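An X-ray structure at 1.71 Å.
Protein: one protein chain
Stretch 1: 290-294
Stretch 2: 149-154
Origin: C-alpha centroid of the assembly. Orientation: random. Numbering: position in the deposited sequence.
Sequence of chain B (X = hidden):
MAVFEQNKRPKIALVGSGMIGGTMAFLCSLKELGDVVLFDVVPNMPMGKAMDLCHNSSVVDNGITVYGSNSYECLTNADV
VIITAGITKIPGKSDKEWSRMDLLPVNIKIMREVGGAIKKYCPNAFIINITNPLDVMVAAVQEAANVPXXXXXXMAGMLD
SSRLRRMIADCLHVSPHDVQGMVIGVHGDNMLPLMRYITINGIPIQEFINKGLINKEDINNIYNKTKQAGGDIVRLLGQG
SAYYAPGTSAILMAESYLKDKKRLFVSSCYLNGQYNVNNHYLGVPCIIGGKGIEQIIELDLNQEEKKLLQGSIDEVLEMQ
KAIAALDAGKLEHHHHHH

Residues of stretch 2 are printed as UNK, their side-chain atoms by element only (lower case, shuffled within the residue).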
# COMPACT_ATOMS: atom_id res chain seq x y z
N GLY B 290 -13.75 4.68 -22.15
CA GLY B 290 -12.60 5.05 -22.97
C GLY B 290 -12.68 6.44 -23.57
O GLY B 290 -11.65 6.94 -24.04
N LYS B 291 -13.86 7.06 -23.57
CA LYS B 291 -14.02 8.44 -24.02
C LYS B 291 -14.10 9.42 -22.85
O LYS B 291 -14.60 10.53 -23.02
CB LYS B 291 -15.26 8.56 -24.90
CG LYS B 291 -15.22 7.73 -26.18
CD LYS B 291 -16.49 7.87 -27.01
CE LYS B 291 -17.73 7.34 -26.30
NZ LYS B 291 -17.66 5.89 -25.98
N GLY B 292 -13.61 9.03 -21.67
CA GLY B 292 -13.61 9.91 -20.52
C GLY B 292 -14.91 9.88 -19.75
O GLY B 292 -15.49 8.81 -19.55
N ILE B 293 -15.37 11.04 -19.29
CA ILE B 293 -16.67 11.15 -18.64
C ILE B 293 -17.72 11.02 -19.74
O ILE B 293 -18.01 11.99 -20.45
CB ILE B 293 -16.82 12.47 -17.87
CG1 ILE B 293 -15.61 12.76 -16.97
CG2 ILE B 293 -18.10 12.46 -17.04
CD1 ILE B 293 -15.35 11.72 -15.89
N GLU B 294 -18.29 9.83 -19.89
CA GLU B 294 -19.17 9.56 -21.02
C GLU B 294 -20.61 9.95 -20.76
O GLU B 294 -21.34 10.28 -21.70
CB GLU B 294 -19.09 8.08 -21.40
CG GLU B 294 -17.73 7.69 -21.95
CD GLU B 294 -17.65 6.25 -22.40
OE1 GLU B 294 -18.64 5.51 -22.21
OE2 GLU B 294 -16.61 5.86 -22.96
N UNK B 149 -13.53 19.28 -20.88
CA UNK B 149 -14.23 19.09 -19.61
C UNK B 149 -14.52 17.62 -19.33
O UNK B 149 -14.59 17.22 -18.17
n UNK B 149 -14.07 23.98 -19.99
c UNK B 149 -14.63 23.51 -18.70
c UNK B 149 -14.61 21.99 -18.61
c UNK B 149 -15.54 19.88 -19.61
c UNK B 149 -15.37 21.38 -19.77
N UNK B 150 -14.71 16.81 -20.37
CA UNK B 150 -15.00 15.40 -20.19
C UNK B 150 -13.75 14.55 -19.99
O UNK B 150 -13.86 13.32 -19.90
c UNK B 150 -14.13 15.57 -24.53
c UNK B 150 -15.02 14.81 -22.66
n UNK B 150 -13.80 14.30 -24.41
n UNK B 150 -14.87 15.90 -23.48
c UNK B 150 -15.80 14.85 -21.38
c UNK B 150 -14.34 13.80 -23.25
N UNK B 151 -12.56 15.16 -19.93
CA UNK B 151 -11.32 14.43 -19.72
C UNK B 151 -10.67 14.74 -18.37
O UNK B 151 -9.48 14.47 -18.18
c UNK B 151 -10.33 14.72 -20.84
c UNK B 151 -9.06 11.89 -22.31
c UNK B 151 -10.72 14.14 -22.19
s UNK B 151 -10.79 12.33 -22.22
N UNK B 152 -11.43 15.30 -17.43
CA UNK B 152 -10.90 15.58 -16.10
C UNK B 152 -12.04 15.48 -15.09
O UNK B 152 -13.18 15.86 -15.36
c UNK B 152 -11.18 18.08 -16.42
c UNK B 152 -8.61 18.34 -14.61
c UNK B 152 -10.21 16.96 -16.04
c UNK B 152 -9.64 17.22 -14.64
N UNK B 153 -11.71 14.93 -13.92
CA UNK B 153 -12.66 14.82 -12.82
C UNK B 153 -11.88 14.75 -11.51
O UNK B 153 -10.65 14.66 -11.50
s UNK B 153 -12.66 12.02 -12.89
c UNK B 153 -13.56 13.58 -12.97
N UNK B 154 -12.62 14.78 -10.41
CA UNK B 154 -12.03 14.64 -9.09
C UNK B 154 -12.53 13.38 -8.42
O UNK B 154 -13.71 13.02 -8.54

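Position 149 carries four carbons in a row ending in a nitrogen, an unbranched chain that leaves its backbone sideways to stretch 1, leads away at its end and touches nothing there. Such a chain can only be lysine. An exposed place of this kind suits a long, charged residue such as Lys 149, whose amino group can remain in solvent while the backbone leads into the contact.

Position 150 has one carbon followed by a five-membered ring of three carbons and two nitrogens. A ring carbon lies 3.3 Å from Lys 291 O, which sits at the edge of the ring, near its plane. This is the imidazole of histidine, and the ring carbon is CD2 of His 150, brought there with chi1 at 68° (p). Its C-H is slightly polarised by the neighbouring nitrogen-bearing ring, so a carbonyl oxygen is a reasonable companion for it. A flat, polar ring suits an exposed position beside a backbone oxygen. The main chain of this residue matters still more: Ile 293 N donates a hydrogen bond to His 150 O over 2.8 Å, nearly straight at 170°.

Position 151 shows two carbons, a sulfur and a final carbon without a branch, and the sulfur lies 4.1 Å from Gly 292 CA. This is methionine. The CA-to-CB bond of Met 151 points away from stretch 1, yet chi1 and chi2, both m, turn the chain back so that SD comes near the glycine; chi3 (m) places only the terminal methyl. A flexible, unbranched thioether can make such a bend and lay a nonpolar atom against a bare backbone.

At position 152 there are four carbons, forked at the first, with one arm two carbons long, and none of them touches stretch 1. This is isoleucine. Ile 152 lies in a strand; its CA-to-CB bond points away from stretch 1, and the residue is buried, where a branched aliphatic group is at home. Its backbone remains within reach, with Ile 293 CG1 4.3 Å from Ile 152 O.

Position 153 has a single carbon and then a sulfur; the carbon, CB, packs 3.9 Å from Ile 293 CD1. This is cysteine. The CA-to-CB bond of Cys 153 points toward stretch 1, and its small, largely nonpolar side chain suits a buried place facing an aliphatic one.

Position 154 has no side-chain atoms, touches nothing of stretch 1 and is glycine. Gly 154 continues the strand in a buried place; a CB here would meet nothing of stretch 1 within 5.5 Å, so this contact gives no reason for glycine.

The contact is small, burying 239 Å² in all, and Ile 293 is its centre: its backbone supplies the hydrogen bond, while its side chain reaches along stretch 2 to Cys 153. Just before it, Gly 292 allows the close approach. Gly 292 CA makes a C-H contact with His 150 O at 3.5 Å, and an ideal CB on Gly 292 would lie 2.3 Å from His 150 O, a clash; its backbone angles by themselves also call for glycine. Within stretch 1, Lys 291 N donates to Glu 294 OE2 over 3.1 Å, and Lys 291 NZ forms a salt bridge with Glu 294 OE2 at 3.2 Å.

Stretch 2 (149-154) KHMICG
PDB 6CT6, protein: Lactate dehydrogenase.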